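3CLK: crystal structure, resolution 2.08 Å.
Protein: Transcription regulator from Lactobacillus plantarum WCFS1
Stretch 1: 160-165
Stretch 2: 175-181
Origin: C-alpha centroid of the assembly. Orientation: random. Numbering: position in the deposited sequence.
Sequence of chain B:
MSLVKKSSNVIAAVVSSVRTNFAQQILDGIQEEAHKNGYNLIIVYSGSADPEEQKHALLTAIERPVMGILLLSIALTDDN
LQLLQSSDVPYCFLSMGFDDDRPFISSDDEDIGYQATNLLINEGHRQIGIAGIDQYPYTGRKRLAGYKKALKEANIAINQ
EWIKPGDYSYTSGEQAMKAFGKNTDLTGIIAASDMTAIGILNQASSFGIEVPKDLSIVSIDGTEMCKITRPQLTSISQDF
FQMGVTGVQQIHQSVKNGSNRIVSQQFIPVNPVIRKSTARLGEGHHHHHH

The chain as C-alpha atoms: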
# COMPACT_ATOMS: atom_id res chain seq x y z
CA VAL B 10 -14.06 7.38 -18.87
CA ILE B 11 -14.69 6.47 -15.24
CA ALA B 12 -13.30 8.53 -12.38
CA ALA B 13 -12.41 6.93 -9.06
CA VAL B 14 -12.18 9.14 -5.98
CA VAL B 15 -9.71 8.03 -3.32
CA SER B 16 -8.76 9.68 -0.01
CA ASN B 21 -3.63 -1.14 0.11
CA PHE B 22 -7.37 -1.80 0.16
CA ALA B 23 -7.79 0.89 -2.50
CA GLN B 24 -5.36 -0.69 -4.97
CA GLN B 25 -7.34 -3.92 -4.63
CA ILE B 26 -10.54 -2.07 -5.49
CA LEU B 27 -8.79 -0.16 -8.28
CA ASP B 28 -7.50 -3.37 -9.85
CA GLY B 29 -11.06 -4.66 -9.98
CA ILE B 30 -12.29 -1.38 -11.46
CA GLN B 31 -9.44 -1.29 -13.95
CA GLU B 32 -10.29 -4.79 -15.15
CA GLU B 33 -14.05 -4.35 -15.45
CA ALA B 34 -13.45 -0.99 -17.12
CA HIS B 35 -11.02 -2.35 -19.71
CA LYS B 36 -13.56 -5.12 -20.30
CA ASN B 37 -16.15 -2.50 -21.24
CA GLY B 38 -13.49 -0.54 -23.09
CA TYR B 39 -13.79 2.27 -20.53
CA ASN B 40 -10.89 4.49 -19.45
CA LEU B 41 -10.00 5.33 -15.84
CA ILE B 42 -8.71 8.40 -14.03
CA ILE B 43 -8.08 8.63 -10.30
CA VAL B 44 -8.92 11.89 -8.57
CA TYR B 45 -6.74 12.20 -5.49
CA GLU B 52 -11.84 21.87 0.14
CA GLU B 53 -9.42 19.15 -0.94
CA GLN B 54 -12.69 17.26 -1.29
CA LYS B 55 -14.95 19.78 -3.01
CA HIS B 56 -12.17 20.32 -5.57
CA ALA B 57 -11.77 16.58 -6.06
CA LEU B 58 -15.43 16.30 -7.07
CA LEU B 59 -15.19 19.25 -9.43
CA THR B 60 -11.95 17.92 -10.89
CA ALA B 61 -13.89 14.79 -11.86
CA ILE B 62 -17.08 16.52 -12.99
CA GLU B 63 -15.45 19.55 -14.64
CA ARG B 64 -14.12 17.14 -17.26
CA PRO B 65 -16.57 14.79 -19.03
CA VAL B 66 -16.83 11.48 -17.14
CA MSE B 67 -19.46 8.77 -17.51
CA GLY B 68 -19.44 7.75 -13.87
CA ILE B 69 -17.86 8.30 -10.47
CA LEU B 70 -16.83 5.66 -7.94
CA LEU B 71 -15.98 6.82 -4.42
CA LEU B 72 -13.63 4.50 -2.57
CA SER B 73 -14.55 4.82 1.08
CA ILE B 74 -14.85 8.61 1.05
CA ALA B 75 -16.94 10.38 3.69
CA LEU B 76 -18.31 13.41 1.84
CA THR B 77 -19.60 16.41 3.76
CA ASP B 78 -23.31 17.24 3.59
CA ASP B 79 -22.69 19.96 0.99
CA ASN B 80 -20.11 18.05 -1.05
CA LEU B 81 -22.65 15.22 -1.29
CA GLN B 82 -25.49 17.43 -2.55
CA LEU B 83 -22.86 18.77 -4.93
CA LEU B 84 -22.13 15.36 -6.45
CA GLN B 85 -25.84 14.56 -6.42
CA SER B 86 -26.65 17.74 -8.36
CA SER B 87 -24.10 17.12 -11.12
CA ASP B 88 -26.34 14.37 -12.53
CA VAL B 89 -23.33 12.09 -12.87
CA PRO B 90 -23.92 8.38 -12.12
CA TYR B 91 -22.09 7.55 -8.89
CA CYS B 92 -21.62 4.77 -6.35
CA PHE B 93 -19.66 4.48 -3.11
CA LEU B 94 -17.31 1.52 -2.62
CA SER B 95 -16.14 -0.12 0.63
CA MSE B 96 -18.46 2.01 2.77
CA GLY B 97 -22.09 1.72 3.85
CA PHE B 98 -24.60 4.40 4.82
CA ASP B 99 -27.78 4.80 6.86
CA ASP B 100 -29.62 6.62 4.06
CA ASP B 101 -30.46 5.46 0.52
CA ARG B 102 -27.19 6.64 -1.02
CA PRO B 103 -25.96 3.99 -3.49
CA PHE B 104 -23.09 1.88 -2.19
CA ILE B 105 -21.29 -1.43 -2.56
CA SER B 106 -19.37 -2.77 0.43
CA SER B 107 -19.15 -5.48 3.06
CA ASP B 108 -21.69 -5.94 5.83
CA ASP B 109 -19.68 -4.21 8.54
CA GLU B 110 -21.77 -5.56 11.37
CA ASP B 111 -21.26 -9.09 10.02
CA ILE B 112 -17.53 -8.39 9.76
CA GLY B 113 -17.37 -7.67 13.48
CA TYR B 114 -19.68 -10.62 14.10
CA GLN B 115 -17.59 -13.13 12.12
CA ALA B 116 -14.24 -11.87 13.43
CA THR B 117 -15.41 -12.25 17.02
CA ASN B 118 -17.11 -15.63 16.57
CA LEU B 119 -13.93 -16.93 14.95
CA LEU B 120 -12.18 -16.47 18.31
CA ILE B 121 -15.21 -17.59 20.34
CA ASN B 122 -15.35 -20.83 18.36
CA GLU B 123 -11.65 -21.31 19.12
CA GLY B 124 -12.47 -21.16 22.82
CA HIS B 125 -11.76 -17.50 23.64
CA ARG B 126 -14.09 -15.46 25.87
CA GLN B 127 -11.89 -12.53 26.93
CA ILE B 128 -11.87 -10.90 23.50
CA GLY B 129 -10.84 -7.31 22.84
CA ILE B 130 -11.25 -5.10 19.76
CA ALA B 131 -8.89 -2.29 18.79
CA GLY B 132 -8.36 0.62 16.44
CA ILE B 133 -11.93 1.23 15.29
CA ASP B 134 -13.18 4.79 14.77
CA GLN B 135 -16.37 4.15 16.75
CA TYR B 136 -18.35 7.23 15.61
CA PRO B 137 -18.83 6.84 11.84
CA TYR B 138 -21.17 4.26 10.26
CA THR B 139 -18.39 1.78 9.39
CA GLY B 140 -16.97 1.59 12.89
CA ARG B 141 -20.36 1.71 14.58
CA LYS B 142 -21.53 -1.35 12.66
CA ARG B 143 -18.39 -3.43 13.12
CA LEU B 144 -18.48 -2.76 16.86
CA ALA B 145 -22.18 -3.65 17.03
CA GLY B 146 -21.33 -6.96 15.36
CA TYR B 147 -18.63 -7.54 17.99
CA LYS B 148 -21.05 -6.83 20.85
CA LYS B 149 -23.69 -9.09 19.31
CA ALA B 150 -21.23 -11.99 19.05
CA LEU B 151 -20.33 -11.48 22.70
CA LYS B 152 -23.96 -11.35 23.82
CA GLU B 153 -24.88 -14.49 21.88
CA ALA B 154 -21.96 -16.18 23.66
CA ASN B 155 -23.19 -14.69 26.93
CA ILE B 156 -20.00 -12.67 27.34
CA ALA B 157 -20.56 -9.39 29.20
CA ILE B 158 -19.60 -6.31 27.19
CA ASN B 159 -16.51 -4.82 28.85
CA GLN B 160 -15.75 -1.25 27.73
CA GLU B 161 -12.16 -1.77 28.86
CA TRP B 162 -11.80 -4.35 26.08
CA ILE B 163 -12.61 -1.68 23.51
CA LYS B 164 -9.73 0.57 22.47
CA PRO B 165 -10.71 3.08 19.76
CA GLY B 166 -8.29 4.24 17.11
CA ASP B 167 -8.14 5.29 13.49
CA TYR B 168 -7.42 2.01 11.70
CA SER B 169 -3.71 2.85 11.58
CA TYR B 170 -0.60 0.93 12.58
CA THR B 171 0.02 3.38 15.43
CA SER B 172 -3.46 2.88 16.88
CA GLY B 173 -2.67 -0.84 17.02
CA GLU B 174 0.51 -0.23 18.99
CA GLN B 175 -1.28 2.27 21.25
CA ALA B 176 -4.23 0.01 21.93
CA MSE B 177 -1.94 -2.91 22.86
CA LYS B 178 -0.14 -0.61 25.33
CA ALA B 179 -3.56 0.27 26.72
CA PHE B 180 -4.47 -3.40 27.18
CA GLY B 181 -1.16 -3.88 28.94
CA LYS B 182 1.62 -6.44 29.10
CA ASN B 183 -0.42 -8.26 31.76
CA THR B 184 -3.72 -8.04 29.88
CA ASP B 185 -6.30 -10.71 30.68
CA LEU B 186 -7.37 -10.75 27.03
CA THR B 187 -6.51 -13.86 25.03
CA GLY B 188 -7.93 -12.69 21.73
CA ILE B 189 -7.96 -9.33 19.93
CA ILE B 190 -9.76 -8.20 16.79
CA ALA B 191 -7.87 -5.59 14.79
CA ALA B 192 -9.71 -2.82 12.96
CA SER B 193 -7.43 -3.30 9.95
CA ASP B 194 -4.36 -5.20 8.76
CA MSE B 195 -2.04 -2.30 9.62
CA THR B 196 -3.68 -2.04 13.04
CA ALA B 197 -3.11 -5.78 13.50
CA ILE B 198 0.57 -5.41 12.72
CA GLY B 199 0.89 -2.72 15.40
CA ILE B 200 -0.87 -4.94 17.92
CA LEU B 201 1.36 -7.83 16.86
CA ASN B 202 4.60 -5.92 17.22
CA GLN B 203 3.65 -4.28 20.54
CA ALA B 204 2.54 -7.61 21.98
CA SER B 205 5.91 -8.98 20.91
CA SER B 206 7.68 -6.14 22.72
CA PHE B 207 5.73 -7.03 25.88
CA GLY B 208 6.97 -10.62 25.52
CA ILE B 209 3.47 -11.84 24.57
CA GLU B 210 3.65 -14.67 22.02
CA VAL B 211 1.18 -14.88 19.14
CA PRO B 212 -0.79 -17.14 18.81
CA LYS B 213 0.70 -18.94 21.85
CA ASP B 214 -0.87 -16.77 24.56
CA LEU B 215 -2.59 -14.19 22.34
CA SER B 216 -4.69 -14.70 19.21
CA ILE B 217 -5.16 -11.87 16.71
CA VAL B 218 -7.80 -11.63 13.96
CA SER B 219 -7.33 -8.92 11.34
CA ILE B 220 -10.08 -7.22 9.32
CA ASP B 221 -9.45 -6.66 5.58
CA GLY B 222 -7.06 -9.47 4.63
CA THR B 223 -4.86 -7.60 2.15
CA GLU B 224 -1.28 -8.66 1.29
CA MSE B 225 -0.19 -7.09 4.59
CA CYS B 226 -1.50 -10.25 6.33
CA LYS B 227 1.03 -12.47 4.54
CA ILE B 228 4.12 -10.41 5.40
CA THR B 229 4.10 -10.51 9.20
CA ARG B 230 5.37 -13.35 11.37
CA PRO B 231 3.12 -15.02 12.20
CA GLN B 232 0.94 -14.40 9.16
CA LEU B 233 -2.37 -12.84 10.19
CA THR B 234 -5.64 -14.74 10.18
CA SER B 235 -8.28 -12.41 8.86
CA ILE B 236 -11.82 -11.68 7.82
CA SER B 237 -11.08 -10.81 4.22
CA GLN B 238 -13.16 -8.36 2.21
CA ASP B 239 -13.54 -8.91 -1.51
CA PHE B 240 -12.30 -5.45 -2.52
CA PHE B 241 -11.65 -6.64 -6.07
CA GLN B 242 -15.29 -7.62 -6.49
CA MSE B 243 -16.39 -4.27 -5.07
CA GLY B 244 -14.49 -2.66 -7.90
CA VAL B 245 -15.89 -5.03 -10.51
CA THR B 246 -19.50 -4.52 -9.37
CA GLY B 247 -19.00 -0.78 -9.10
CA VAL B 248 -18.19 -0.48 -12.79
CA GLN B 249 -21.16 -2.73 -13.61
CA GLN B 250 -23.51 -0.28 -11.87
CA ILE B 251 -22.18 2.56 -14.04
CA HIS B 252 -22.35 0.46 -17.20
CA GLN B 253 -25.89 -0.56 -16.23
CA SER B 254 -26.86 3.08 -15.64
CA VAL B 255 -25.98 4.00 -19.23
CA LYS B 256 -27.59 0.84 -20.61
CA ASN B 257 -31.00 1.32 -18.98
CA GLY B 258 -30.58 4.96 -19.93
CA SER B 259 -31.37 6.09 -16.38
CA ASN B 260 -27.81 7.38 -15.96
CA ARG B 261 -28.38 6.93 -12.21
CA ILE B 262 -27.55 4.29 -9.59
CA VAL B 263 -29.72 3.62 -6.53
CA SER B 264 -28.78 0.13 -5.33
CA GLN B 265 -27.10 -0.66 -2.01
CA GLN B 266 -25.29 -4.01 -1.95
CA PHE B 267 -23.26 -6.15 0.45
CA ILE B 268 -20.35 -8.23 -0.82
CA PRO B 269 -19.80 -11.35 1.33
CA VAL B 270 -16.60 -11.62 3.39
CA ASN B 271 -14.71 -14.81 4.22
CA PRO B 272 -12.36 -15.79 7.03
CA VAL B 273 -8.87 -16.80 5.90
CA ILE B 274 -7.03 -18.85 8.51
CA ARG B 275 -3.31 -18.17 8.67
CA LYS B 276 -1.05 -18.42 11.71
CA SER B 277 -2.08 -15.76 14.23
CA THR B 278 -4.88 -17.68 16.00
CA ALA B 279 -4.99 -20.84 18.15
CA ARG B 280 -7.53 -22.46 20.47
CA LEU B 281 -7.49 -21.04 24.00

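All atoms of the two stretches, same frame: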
# COMPACT_ATOMS: atom_id res chain seq x y z
N GLN B 160 -16.27 -2.43 28.42
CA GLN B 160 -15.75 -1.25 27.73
C GLN B 160 -14.23 -1.17 27.76
O GLN B 160 -13.63 -0.57 26.88
CB GLN B 160 -16.34 0.03 28.32
CG GLN B 160 -17.80 0.28 27.98
CD GLN B 160 -18.05 0.35 26.49
OE1 GLN B 160 -17.31 1.02 25.76
NE2 GLN B 160 -19.09 -0.33 26.03
N GLU B 161 -13.61 -1.78 28.76
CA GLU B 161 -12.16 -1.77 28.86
C GLU B 161 -11.50 -2.62 27.78
O GLU B 161 -10.30 -2.49 27.52
CB GLU B 161 -11.72 -2.26 30.24
CG GLU B 161 -12.29 -1.44 31.38
CD GLU B 161 -12.24 0.04 31.07
OE1 GLU B 161 -11.12 0.59 30.95
OE2 GLU B 161 -13.32 0.66 30.94
N TRP B 162 -12.29 -3.47 27.14
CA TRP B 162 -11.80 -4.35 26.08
C TRP B 162 -11.91 -3.67 24.71
O TRP B 162 -11.53 -4.24 23.68
CB TRP B 162 -12.60 -5.65 26.06
CG TRP B 162 -12.41 -6.53 27.27
CD1 TRP B 162 -11.53 -6.34 28.31
CD2 TRP B 162 -13.06 -7.78 27.53
NE1 TRP B 162 -11.61 -7.39 29.19
CE2 TRP B 162 -12.54 -8.29 28.75
CE3 TRP B 162 -14.05 -8.52 26.86
CZ2 TRP B 162 -12.96 -9.50 29.30
CZ3 TRP B 162 -14.47 -9.73 27.42
CH2 TRP B 162 -13.92 -10.21 28.63
N ILE B 163 -12.43 -2.45 24.72
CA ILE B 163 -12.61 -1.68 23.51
C ILE B 163 -11.66 -0.49 23.52
O ILE B 163 -11.76 0.39 24.38
CB ILE B 163 -14.08 -1.18 23.41
CG1 ILE B 163 -15.03 -2.37 23.62
CG2 ILE B 163 -14.33 -0.55 22.05
CD1 ILE B 163 -16.51 -1.97 23.74
N LYS B 164 -10.71 -0.49 22.58
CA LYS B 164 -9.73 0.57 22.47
C LYS B 164 -9.86 1.19 21.09
O LYS B 164 -9.41 0.62 20.09
CB LYS B 164 -8.32 0.03 22.67
CG LYS B 164 -8.08 -0.58 24.04
CD LYS B 164 -8.27 0.44 25.16
CE LYS B 164 -8.00 -0.19 26.52
NZ LYS B 164 -8.21 0.77 27.63
N PRO B 165 -10.51 2.36 21.01
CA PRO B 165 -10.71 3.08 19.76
C PRO B 165 -9.40 3.53 19.12
O PRO B 165 -8.36 3.63 19.78
CB PRO B 165 -11.58 4.27 20.17
CG PRO B 165 -12.38 3.71 21.30
CD PRO B 165 -11.32 2.96 22.08
N GLN B 175 -0.75 1.53 20.11
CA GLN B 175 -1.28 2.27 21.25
C GLN B 175 -2.32 1.48 22.02
O GLN B 175 -2.33 1.49 23.24
CB GLN B 175 -1.88 3.62 20.79
CG GLN B 175 -0.84 4.59 20.19
CD GLN B 175 0.39 4.74 21.07
OE1 GLN B 175 1.20 3.82 21.16
NE2 GLN B 175 0.52 5.89 21.73
N ALA B 176 -3.21 0.82 21.29
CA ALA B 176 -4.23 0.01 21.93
C ALA B 176 -3.60 -1.16 22.70
O ALA B 176 -4.06 -1.49 23.79
CB ALA B 176 -5.22 -0.51 20.88
N MSE B 177 -2.56 -1.78 22.15
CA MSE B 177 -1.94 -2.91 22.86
C MSE B 177 -1.29 -2.41 24.16
O MSE B 177 -1.30 -3.11 25.18
CB MSE B 177 -0.91 -3.61 21.95
CG MSE B 177 -0.28 -4.88 22.55
SE MSE B 177 -1.56 -6.32 22.95
CE MSE B 177 -1.46 -6.36 24.89
N LYS B 178 -0.75 -1.20 24.13
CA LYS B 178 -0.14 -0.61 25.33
C LYS B 178 -1.25 -0.40 26.35
O LYS B 178 -1.08 -0.68 27.54
CB LYS B 178 0.53 0.73 24.99
CG LYS B 178 1.76 0.59 24.10
CD LYS B 178 2.31 1.94 23.70
CE LYS B 178 3.48 1.80 22.72
NZ LYS B 178 3.94 3.15 22.29
N ALA B 179 -2.41 0.06 25.87
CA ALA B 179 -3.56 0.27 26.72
C ALA B 179 -3.98 -1.04 27.39
O ALA B 179 -4.20 -1.10 28.60
CB ALA B 179 -4.71 0.84 25.90
N PHE B 180 -4.09 -2.11 26.61
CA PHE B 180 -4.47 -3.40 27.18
C PHE B 180 -3.46 -3.79 28.25
O PHE B 180 -3.83 -4.28 29.32
CB PHE B 180 -4.53 -4.48 26.11
CG PHE B 180 -5.65 -4.30 25.13
CD1 PHE B 180 -6.94 -4.02 25.57
CD2 PHE B 180 -5.44 -4.47 23.76
CE1 PHE B 180 -8.00 -3.91 24.66
CE2 PHE B 180 -6.47 -4.37 22.86
CZ PHE B 180 -7.76 -4.09 23.31
N GLY B 181 -2.19 -3.57 27.96
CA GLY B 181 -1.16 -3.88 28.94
C GLY B 181 -0.45 -5.20 28.72
O GLY B 181 -0.99 -6.15 28.14

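The most unusual feature of this contact is that a lysine serves as its greasy center: no hydrogen bond or salt bridge crosses between the stretches, and the methylene chain of Lys 164 supplies most of the first stretch's packing surface. From the short strand of the first stretch, Lys 164 points its CA-to-CB bond toward the helix of the second and lays its side chain along it. With chi1 and chi2 both m and chi3 and chi4 both t, the chain runs along the helix past Ala 176, Phe 180 and Ala 179. Lys 164 CB lies 3.6 Å from CB of Ala 176, its CG 3.4 Å from CE1 of Phe 180 and its CE 3.5 Å from CB of Ala 179. Lysine suits this partly exposed position because four methylenes can cover apolar neighbors while the charged NZ remains at the far end of the chain.

The two alanines point toward the strand. The small methyl of Ala 176 lets the backbones approach, CA of Lys 164 and CA of Ala 176 being 5.6 Å apart; that of Ala 179 packs against Lys 164 CE. Ala 176 is buried, whereas Ala 179, one helical turn later, lies at the exposed margin.

The CA-to-CB bond of Phe 180 points sideways to the first stretch, but the ring comes nearer. The ring edge meets two backbone carbonyls, CE1 of Phe 180 lying 3.7 Å from O of Trp 162 and 3.9 Å from O of Glu 161; the slightly positive rim of an aromatic ring tolerates such oxygens well. Trp 162 thus contributes its backbone here, its CA-to-CB bond pointing away.

The backbone hydrogen bond from N of Phe 180 to O of Ala 176 (2.9 Å) helps fix the helix. Gly 181 then leaves helical geometry with positive phi, where a CB would jam against the preceding carbonyl oxygen. The contact buries 232 Å², counting both sides.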